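Local coordinates for protein crustacyanin-C1 subunit (PDB 1I4U) that binds the carotenoid astaxanthin as a lipocalin subunit of crustacyanin, the pigment complex that colours the lobster carapace blue, at residues S113-L118 with D144-K149; F63-T68 with I95-S100; I3-V8 with L40-Y45; T167-G170 with P174-T177. One frame throughout, in Å; residues are numbered along the deposited sequence.

In the fold
All four contacts belong to one lipocalin subunit of the dimer. Interaction 1 sets helix 144-156 against the outside of the barrel, and interaction 2 lies across from it on the other side of the chain's centre, the two centres about 22 Å apart. In interaction 2 the side chain of Tyr97 comes within about 3 Å of a bound methylpentanediol, probably from the crystallisation liquor. Interaction 3 fastens the N-terminal segment to the loop after strand 33-41 and, like interaction 2, reaches the second subunit. Interaction 4 ties the C-terminal helix to the loop after strand 164-166; it touches interaction 3 through Leu40 CD2 and Thr167 OG1, 3.8 Å apart, although their centres are about 24 Å apart.

Interaction 1: residues S113-L118 with D144-K149; sequences SNYACL and DQYVKK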
# COMPACT_ATOMS: atom_id res chain seq x y z
N SER A 113 -2.68 -17.42 21.91
CA SER A 113 -1.67 -18.36 22.38
C SER A 113 -1.30 -19.44 21.39
O SER A 113 -0.26 -20.10 21.66
CB SER A 113 -2.14 -18.97 23.69
OG SER A 113 -3.32 -19.61 23.53
N ASN A 114 -2.03 -19.68 20.31
CA ASN A 114 -1.67 -20.72 19.37
C ASN A 114 -1.61 -20.20 17.93
O ASN A 114 -0.66 -20.50 17.20
CB ASN A 114 -2.65 -21.89 19.43
CG ASN A 114 -2.58 -22.54 20.80
OD1 ASN A 114 -1.67 -23.35 21.02
ND2 ASN A 114 -3.46 -22.15 21.67
N TYR A 115 -2.67 -19.48 17.50
CA TYR A 115 -2.79 -19.15 16.09
C TYR A 115 -3.37 -17.79 15.87
O TYR A 115 -4.08 -17.28 16.73
CB TYR A 115 -3.69 -20.24 15.41
CG TYR A 115 -5.13 -20.12 15.76
CD1 TYR A 115 -5.61 -20.65 16.96
CD2 TYR A 115 -6.03 -19.45 14.94
CE1 TYR A 115 -6.93 -20.54 17.31
CE2 TYR A 115 -7.35 -19.34 15.30
CZ TYR A 115 -7.79 -19.88 16.47
OH TYR A 115 -9.11 -19.79 16.88
N ALA A 116 -3.19 -17.30 14.64
CA ALA A 116 -3.88 -16.13 14.14
C ALA A 116 -4.12 -16.30 12.63
O ALA A 116 -3.29 -16.87 11.90
CB ALA A 116 -3.13 -14.84 14.40
N CYS A 117 -5.29 -15.83 12.19
CA CYS A 117 -5.70 -15.89 10.80
C CYS A 117 -5.81 -14.42 10.34
O CYS A 117 -6.65 -13.69 10.85
CB CYS A 117 -7.04 -16.60 10.66
SG CYS A 117 -7.31 -18.06 11.72
N LEU A 118 -4.95 -14.05 9.39
CA LEU A 118 -4.83 -12.63 8.98
C LEU A 118 -5.25 -12.43 7.55
O LEU A 118 -5.05 -13.32 6.69
CB LEU A 118 -3.38 -12.19 9.13
CG LEU A 118 -2.72 -12.51 10.49
CD1 LEU A 118 -1.27 -11.99 10.44
CD2 LEU A 118 -3.55 -11.99 11.62
N ASP A 144 -3.40 -29.36 13.24
CA ASP A 144 -4.48 -29.32 12.28
C ASP A 144 -5.69 -28.70 12.96
O ASP A 144 -6.40 -28.02 12.25
CB ASP A 144 -4.74 -30.73 11.75
CG ASP A 144 -3.73 -31.32 10.81
OD1 ASP A 144 -2.61 -30.83 10.55
OD2 ASP A 144 -4.04 -32.40 10.22
N GLN A 145 -5.90 -28.86 14.27
CA GLN A 145 -7.15 -28.29 14.78
C GLN A 145 -7.18 -26.78 14.62
O GLN A 145 -8.24 -26.21 14.41
CB GLN A 145 -7.47 -28.54 16.25
CG GLN A 145 -6.43 -28.06 17.24
CD GLN A 145 -6.71 -28.46 18.68
OE1 GLN A 145 -7.84 -28.24 19.12
NE2 GLN A 145 -5.66 -28.99 19.30
N TYR A 146 -6.02 -26.16 14.74
CA TYR A 146 -5.94 -24.72 14.58
C TYR A 146 -5.95 -24.28 13.13
O TYR A 146 -6.57 -23.26 12.80
CB TYR A 146 -4.67 -24.15 15.30
CG TYR A 146 -4.62 -24.57 16.76
CD1 TYR A 146 -5.63 -24.22 17.64
CD2 TYR A 146 -3.59 -25.34 17.26
CE1 TYR A 146 -5.64 -24.58 18.97
CE2 TYR A 146 -3.59 -25.73 18.61
CZ TYR A 146 -4.59 -25.33 19.44
OH TYR A 146 -4.57 -25.73 20.75
N VAL A 147 -5.23 -25.03 12.28
CA VAL A 147 -5.27 -24.79 10.84
C VAL A 147 -6.71 -24.81 10.36
O VAL A 147 -7.09 -23.94 9.59
CB VAL A 147 -4.42 -25.81 10.03
CG1 VAL A 147 -4.59 -25.59 8.54
CG2 VAL A 147 -2.97 -25.70 10.51
N LYS A 148 -7.51 -25.76 10.81
CA LYS A 148 -8.90 -25.88 10.38
C LYS A 148 -9.76 -24.70 10.85
O LYS A 148 -10.71 -24.30 10.17
CB LYS A 148 -9.49 -27.17 10.93
CG LYS A 148 -9.15 -28.49 10.28
CD LYS A 148 -9.67 -29.64 11.17
CE LYS A 148 -9.31 -31.04 10.74
NZ LYS A 148 -7.87 -31.37 10.77
N LYS A 149 -9.39 -24.13 12.00
CA LYS A 149 -10.08 -22.92 12.44
C LYS A 149 -9.87 -21.82 11.43
O LYS A 149 -10.81 -21.11 11.02
CB LYS A 149 -9.67 -22.46 13.85
CG LYS A 149 -10.16 -23.51 14.92
CD LYS A 149 -9.54 -23.24 16.26
CE LYS A 149 -9.18 -24.51 17.06
NZ LYS A 149 -10.41 -25.30 17.31
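Tyr146, on the first turn of helix 144-156, lies with one ring face against Asn114 and packs beside Tyr115. Asn114 CB sits over the centre of the Tyr146 ring, 3.9 Å from the centroid and 6° off its normal, a CH-pi contact. The amide of Asn114 continues this layer: its plane is nearly parallel to the ring, and CG rests 3.7 Å from Tyr146 CZ. Gln145 CG covers the opposite face, so the Tyr146 ring is held between two side chains. Tyr115 takes the crowded first torsion (chi1 73°), with CG between its backbone N and carbonyl carbon, which swings the ring toward the helix. The two tyrosine rings are inclined by 22° but slid well apart, centroids 5.7 Å from each other, and they meet mainly at Tyr115 CD1 and Tyr146 CD1, 3.6 Å apart. Farther along the Tyr115 ring, the methylenes of Lys149 pass the phenol end, with CD 3.5 Å from Tyr115 OH; that hydroxyl is hydrogen-bonded to Glu109. The contact joins the start of strand 115-123 to the helix that packs on the outside of the lipocalin barrel. Next to Lys149, Cys150 forms a disulfide with Cys117 that links helix and strand covalently, while strands 102-110 and 128-137 flank strand 115-123.

Interaction 2: residues F63-T68 with I95-S100; sequences FVIEST and IDYENS. Unlike the reference sequence in segment 63-68: Glu66 (reference Lys).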
# COMPACT_ATOMS: atom_id res chain seq x y z
N PHE A 63 2.43 -1.52 17.34
CA PHE A 63 3.43 -2.57 17.36
C PHE A 63 4.58 -2.20 16.48
O PHE A 63 4.40 -1.79 15.33
CB PHE A 63 2.86 -3.90 16.89
CG PHE A 63 1.68 -4.46 17.64
CD1 PHE A 63 0.41 -4.12 17.25
CD2 PHE A 63 1.85 -5.33 18.71
CE1 PHE A 63 -0.70 -4.64 17.93
CE2 PHE A 63 0.76 -5.86 19.37
CZ PHE A 63 -0.53 -5.55 18.96
N VAL A 64 5.78 -2.40 17.01
CA VAL A 64 7.01 -2.40 16.29
C VAL A 64 7.37 -3.84 15.95
O VAL A 64 7.25 -4.74 16.78
CB VAL A 64 8.13 -1.78 17.14
CG1 VAL A 64 9.48 -1.89 16.49
CG2 VAL A 64 7.70 -0.32 17.43
N ILE A 65 7.74 -4.09 14.71
CA ILE A 65 7.88 -5.44 14.19
C ILE A 65 9.29 -5.62 13.69
O ILE A 65 9.77 -4.77 12.95
CB ILE A 65 6.92 -5.79 13.04
CG1 ILE A 65 5.50 -5.44 13.35
CG2 ILE A 65 7.06 -7.26 12.68
CD1 ILE A 65 4.55 -5.49 12.19
N GLU A 66 9.91 -6.75 14.05
CA GLU A 66 11.11 -7.22 13.38
C GLU A 66 10.72 -8.55 12.72
O GLU A 66 10.40 -9.52 13.40
CB GLU A 66 12.29 -7.39 14.34
CG GLU A 66 12.71 -6.08 14.98
CD GLU A 66 13.88 -6.20 15.90
OE1 GLU A 66 14.82 -5.44 15.66
OE2 GLU A 66 13.69 -7.06 16.75
N SER A 67 10.73 -8.57 11.39
CA SER A 67 10.41 -9.73 10.61
C SER A 67 11.71 -10.26 10.00
O SER A 67 12.45 -9.52 9.37
CB SER A 67 9.42 -9.42 9.50
OG SER A 67 8.14 -9.11 10.01
N THR A 68 12.00 -11.55 10.23
CA THR A 68 13.26 -12.11 9.81
C THR A 68 13.01 -13.47 9.15
O THR A 68 11.98 -14.12 9.30
CB THR A 68 14.24 -12.30 11.00
OG1 THR A 68 13.66 -13.23 11.91
CG2 THR A 68 14.55 -10.97 11.66
N ILE A 95 -0.62 -2.34 8.30
CA ILE A 95 0.68 -2.97 8.42
C ILE A 95 1.59 -2.24 7.44
O ILE A 95 1.25 -2.06 6.25
CB ILE A 95 0.64 -4.48 8.13
CG1 ILE A 95 2.02 -5.10 8.33
CG2 ILE A 95 0.13 -4.83 6.74
CD1 ILE A 95 2.43 -5.42 9.69
N ASP A 96 2.72 -1.77 7.93
CA ASP A 96 3.65 -0.91 7.19
C ASP A 96 5.06 -1.45 7.35
O ASP A 96 5.39 -1.92 8.43
CB ASP A 96 3.52 0.52 7.72
CG ASP A 96 3.98 1.63 6.80
OD1 ASP A 96 4.63 1.34 5.77
OD2 ASP A 96 3.69 2.81 7.17
N TYR A 97 5.87 -1.41 6.31
CA TYR A 97 7.24 -1.86 6.36
C TYR A 97 8.14 -0.83 5.73
O TYR A 97 7.78 -0.11 4.79
CB TYR A 97 7.45 -3.21 5.63
CG TYR A 97 7.09 -4.35 6.56
CD1 TYR A 97 5.80 -4.79 6.77
CD2 TYR A 97 8.07 -5.02 7.28
CE1 TYR A 97 5.50 -5.85 7.65
CE2 TYR A 97 7.80 -6.06 8.13
CZ TYR A 97 6.52 -6.49 8.32
OH TYR A 97 6.23 -7.51 9.19
N GLU A 98 9.38 -0.72 6.21
CA GLU A 98 10.34 0.14 5.55
C GLU A 98 10.47 -0.18 4.06
O GLU A 98 10.48 -1.33 3.68
CB GLU A 98 11.74 0.01 6.12
CG GLU A 98 12.10 0.87 7.30
CD GLU A 98 13.43 0.57 7.95
OE1 GLU A 98 14.02 -0.52 7.74
OE2 GLU A 98 13.88 1.47 8.67
N ASN A 99 10.53 0.87 3.26
CA ASN A 99 10.69 0.81 1.84
C ASN A 99 9.61 -0.02 1.18
O ASN A 99 9.93 -0.81 0.29
CB ASN A 99 12.07 0.21 1.56
CG ASN A 99 13.14 1.25 1.88
OD1 ASN A 99 13.98 0.97 2.71
ND2 ASN A 99 13.03 2.40 1.24
N SER A 100 8.36 0.15 1.60
CA SER A 100 7.22 -0.62 1.17
C SER A 100 5.94 0.19 1.17
O SER A 100 5.87 1.31 1.67
CB SER A 100 7.03 -1.88 2.03
OG SER A 100 6.09 -2.75 1.35
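Tyr97 reaches from strand 93-97 so that its phenol oxygen overlaps the side chains of Ile65 and Ser67. Its OH lies 2.6 Å from Ser67 OG, a short hydrogen bond. The serine oxygen approaches at the edge of the ring, close to its plane, and is also hydrogen-bonded to Asn54, so a small polar chain runs from the tyrosine through the serine to strand 52-58. Ser67 OG stands beside its backbone N and anti to the carbonyl carbon (chi1 -68°), which presents it to the phenol. Ile65 brings both branches to the contact: CG2 lies 3.6 Å from Tyr97 OH, while the longer branch carries CD1 on to Ile95. There the two isoleucines cross at about a right angle and meet methyl to methyl, CD1 of Ile65 only 3.3 Å from CD1 of Ile95, closer than ordinary van der Waals contact. The CB of Ile95 does not face strand 63-68; with CG1 anti to the backbone N (chi1 -178°) the chain end is nevertheless brought to Ile65. The two strands are not sheet partners: their short axes pass 9.0 Å apart at 54°, and strand 76-85 runs between them, pairing with each. The side chains therefore meet within the curled lipocalin sheet, with Leu83 and Arg79 of strand 76-85 alongside, Tyr56 of strand 52-58 against Ile65, and Leu105 of strand 102-110 against Ile95.

Interaction 3: residues I3-V8 with L40-Y45; sequences IPDFVV and LTNNPY
The Asn42 amide meets the edge of the Phe6 ring where the N-terminal segment joins the loop that follows strand 33-41 of the lipocalin barrel. Residues Pro4 to Val7 form a type I beta turn, closed by the bond from Val7 N to Pro4 O; of its two central residues, Phe6 points at the partner segment, and Asp5 brings its carboxylate to it. The Asn42 amide stands almost perpendicular to the Phe6 ring, at 88°, with ND2 at the ring edge and near its plane, 3.3 Å from CD2. The same nitrogen donates a nearly straight hydrogen bond to Asp5 OD1, 2.8 Å long. It meets the syn side of the carboxylate, 26° out of the carboxylate plane, while the acceptor lies almost in the amide plane of Asn42; the two flat groups are themselves turned steeply against each other. With CG anti to the backbone N (chi1 -170°), Asn42 extends its amide to reach both Asp5 and Phe6.

The Phe6 ring is sandwiched by prolines: Pro4 CB lies over one face and Pro44 CD over the other, both offset toward the rim. Pro44 lies within an Asx turn, in which Asn43 OD1 accepts from Tyr45 N, and also packs on Tyr124 of the second subunit. Pro44 CD makes a CH-pi contact, 4.1 Å from the Phe6 centroid, and Pro44 CG lies 3.8 Å from Phe6 CZ.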
# COMPACT_ATOMS: atom_id res chain seq x y z
N ILE A 3 -4.49 -14.56 -15.54
CA ILE A 3 -4.02 -13.48 -14.67
C ILE A 3 -3.57 -14.07 -13.37
O ILE A 3 -3.94 -15.26 -13.18
CB ILE A 3 -5.14 -12.47 -14.44
CG1 ILE A 3 -6.27 -13.05 -13.60
CG2 ILE A 3 -5.66 -11.88 -15.75
CD1 ILE A 3 -7.33 -12.01 -13.26
N PRO A 4 -2.85 -13.35 -12.51
CA PRO A 4 -2.38 -13.98 -11.27
C PRO A 4 -3.56 -14.48 -10.44
O PRO A 4 -4.66 -13.90 -10.40
CB PRO A 4 -1.61 -12.88 -10.55
CG PRO A 4 -1.31 -11.88 -11.62
CD PRO A 4 -2.43 -11.96 -12.64
N ASP A 5 -3.32 -15.57 -9.73
CA ASP A 5 -4.41 -16.17 -8.93
C ASP A 5 -4.75 -15.35 -7.70
O ASP A 5 -5.71 -15.68 -6.98
CB ASP A 5 -3.99 -17.60 -8.56
CG ASP A 5 -2.70 -17.74 -7.80
OD1 ASP A 5 -2.18 -16.81 -7.15
OD2 ASP A 5 -2.12 -18.83 -7.86
N PHE A 6 -4.05 -14.28 -7.42
CA PHE A 6 -4.43 -13.36 -6.34
C PHE A 6 -5.14 -12.12 -6.88
O PHE A 6 -5.40 -11.19 -6.08
CB PHE A 6 -3.24 -13.03 -5.45
CG PHE A 6 -2.06 -12.43 -6.19
CD1 PHE A 6 -2.01 -11.09 -6.52
CD2 PHE A 6 -1.01 -13.24 -6.59
CE1 PHE A 6 -0.98 -10.52 -7.23
CE2 PHE A 6 0.06 -12.68 -7.30
CZ PHE A 6 0.06 -11.34 -7.63
N VAL A 7 -5.45 -12.08 -8.16
CA VAL A 7 -6.29 -11.03 -8.72
C VAL A 7 -7.64 -11.68 -9.06
O VAL A 7 -7.74 -12.49 -9.97
CB VAL A 7 -5.65 -10.38 -9.94
CG1 VAL A 7 -6.54 -9.30 -10.51
CG2 VAL A 7 -4.28 -9.80 -9.58
N VAL A 8 -8.69 -11.34 -8.33
CA VAL A 8 -9.92 -12.11 -8.28
C VAL A 8 -11.09 -11.26 -8.70
O VAL A 8 -11.22 -10.12 -8.21
CB VAL A 8 -10.15 -12.65 -6.83
CG1 VAL A 8 -11.45 -13.45 -6.72
CG2 VAL A 8 -8.95 -13.45 -6.36
N LEU A 40 0.72 -18.96 3.71
CA LEU A 40 0.18 -17.74 3.12
C LEU A 40 -0.27 -18.02 1.69
O LEU A 40 0.24 -18.94 1.06
CB LEU A 40 1.17 -16.57 3.17
CG LEU A 40 2.23 -16.49 2.10
CD1 LEU A 40 2.98 -15.16 2.23
CD2 LEU A 40 3.22 -17.65 2.17
N THR A 41 -1.22 -17.19 1.22
CA THR A 41 -1.60 -17.23 -0.17
C THR A 41 -0.64 -16.35 -0.97
O THR A 41 -0.03 -15.45 -0.42
CB THR A 41 -3.08 -16.78 -0.38
OG1 THR A 41 -3.27 -15.42 0.03
CG2 THR A 41 -4.04 -17.63 0.44
N ASN A 42 -0.47 -16.67 -2.25
CA ASN A 42 0.51 -16.04 -3.14
C ASN A 42 0.62 -14.55 -2.94
O ASN A 42 -0.35 -13.82 -3.09
CB ASN A 42 0.06 -16.37 -4.55
CG ASN A 42 1.04 -16.02 -5.62
OD1 ASN A 42 2.19 -15.63 -5.39
ND2 ASN A 42 0.54 -16.19 -6.84
N ASN A 43 1.80 -14.09 -2.55
CA ASN A 43 2.00 -12.71 -2.12
C ASN A 43 3.26 -12.22 -2.79
O ASN A 43 4.34 -12.69 -2.49
CB ASN A 43 2.03 -12.70 -0.58
CG ASN A 43 2.13 -11.28 -0.06
OD1 ASN A 43 2.81 -10.43 -0.64
ND2 ASN A 43 1.41 -11.04 1.02
N PRO A 44 3.15 -11.30 -3.75
CA PRO A 44 4.34 -10.82 -4.50
C PRO A 44 5.11 -9.76 -3.74
O PRO A 44 6.12 -9.28 -4.22
CB PRO A 44 3.66 -10.22 -5.74
CG PRO A 44 2.40 -9.63 -5.18
CD PRO A 44 1.91 -10.67 -4.22
N TYR A 45 4.66 -9.40 -2.54
CA TYR A 45 5.29 -8.33 -1.74
C TYR A 45 6.16 -8.90 -0.64
O TYR A 45 7.04 -8.20 -0.16
CB TYR A 45 4.21 -7.45 -1.12
CG TYR A 45 3.23 -6.90 -2.11
CD1 TYR A 45 3.61 -5.94 -3.04
CD2 TYR A 45 1.91 -7.30 -2.14
CE1 TYR A 45 2.70 -5.43 -3.94
CE2 TYR A 45 1.00 -6.81 -3.02
CZ TYR A 45 1.39 -5.86 -3.94
OH TYR A 45 0.46 -5.38 -4.83

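Interaction 4: residues T167-G170 with P174-T177; sequences TVQG and PYDT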
# COMPACT_ATOMS: atom_id res chain seq x y z
N THR A 167 4.87 -22.46 4.56
CA THR A 167 6.18 -21.79 4.63
C THR A 167 7.15 -22.69 5.34
O THR A 167 6.84 -23.34 6.35
CB THR A 167 6.00 -20.49 5.44
OG1 THR A 167 5.04 -19.78 4.69
CG2 THR A 167 7.32 -19.73 5.66
N VAL A 168 8.36 -22.74 4.85
CA VAL A 168 9.41 -23.51 5.54
C VAL A 168 9.63 -22.97 6.95
O VAL A 168 9.88 -21.79 7.13
CB VAL A 168 10.71 -23.47 4.74
CG1 VAL A 168 11.83 -24.14 5.52
CG2 VAL A 168 10.52 -24.07 3.35
N GLN A 169 9.55 -23.86 7.93
CA GLN A 169 9.82 -23.56 9.32
C GLN A 169 10.47 -24.78 9.95
O GLN A 169 10.52 -25.87 9.36
CB GLN A 169 8.53 -23.23 10.07
CG GLN A 169 7.78 -22.01 9.56
CD GLN A 169 8.43 -20.69 9.87
OE1 GLN A 169 9.51 -20.58 10.45
NE2 GLN A 169 7.75 -19.61 9.49
N GLY A 170 10.97 -24.61 11.17
CA GLY A 170 11.46 -25.64 12.06
C GLY A 170 12.92 -25.71 12.21
O GLY A 170 13.63 -24.70 12.10
N PRO A 174 17.56 -20.90 11.13
CA PRO A 174 18.50 -20.31 12.10
C PRO A 174 17.85 -19.23 12.94
O PRO A 174 18.27 -18.06 12.95
CB PRO A 174 19.61 -19.76 11.21
CG PRO A 174 18.84 -19.26 10.02
CD PRO A 174 17.76 -20.29 9.81
N TYR A 175 16.84 -19.60 13.71
CA TYR A 175 16.06 -18.61 14.44
C TYR A 175 16.89 -17.81 15.44
O TYR A 175 16.66 -16.62 15.60
CB TYR A 175 14.92 -19.33 15.14
CG TYR A 175 13.86 -19.98 14.31
CD1 TYR A 175 13.17 -19.35 13.29
CD2 TYR A 175 13.46 -21.26 14.59
CE1 TYR A 175 12.17 -19.98 12.56
CE2 TYR A 175 12.46 -21.91 13.91
CZ TYR A 175 11.83 -21.26 12.88
OH TYR A 175 10.82 -21.95 12.25
N ASP A 176 17.84 -18.47 16.10
CA ASP A 176 18.62 -17.76 17.10
C ASP A 176 19.52 -16.73 16.44
O ASP A 176 19.89 -15.76 17.09
CB ASP A 176 19.40 -18.75 17.96
CG ASP A 176 18.63 -19.38 19.07
OD1 ASP A 176 17.47 -19.00 19.31
OD2 ASP A 176 19.23 -20.30 19.71
N THR A 177 19.93 -16.95 15.19
CA THR A 177 20.66 -15.95 14.45
C THR A 177 19.71 -14.85 13.99
O THR A 177 20.02 -13.65 14.09
CB THR A 177 21.38 -16.61 13.26
OG1 THR A 177 22.26 -17.63 13.74
CG2 THR A 177 22.23 -15.61 12.53
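Tyr175 OH makes two hydrogen bonds to the loop that follows strand 164-166: it donates to Gln169 OE1 and accepts from Gly170 N. The tyrosine begins the short C-terminal helix 175-178, which stands outside the lipocalin barrel, with Pro174 at its N-cap position. The bond from Tyr175 OH to Gln169 OE1 is short, 2.6 Å; the donor makes an angle of 136° at the amide oxygen and is tilted 21° from the carbonyl plane. OE1 itself lies at the edge of the ring, near its plane. The second bond, from Gly170 N to Tyr175 OH, is 2.9 Å long and almost straight. Acting as donor to one residue and acceptor from the next, the hydroxyl is gripped from both, which should hold the phenol end firmly in position.

Gln169 reaches the phenol through a bend at chi2 (-72°), which brings the amide round to the hydroxyl. The other end of that amide is anchored as well, NE2 donating to the backbone oxygens of Gln37 and Val52, so the glutamine bridges the C-terminal helix and two barrel strands. Around these bonds, the Tyr175 ring meets Tyr36 of strand 33-41 edge-to-face, and Ala140 packs against both Gln169 and Tyr175. The intervening Cys173 is joined to Cys51 by a disulfide, a covalent tie beside the polar one. Closest to the hydroxyl among the carbons of Gln169 is CB, 3.4 Å from Tyr175 OH, while Gly170 O lies 3.5 Å from Tyr175 CE2.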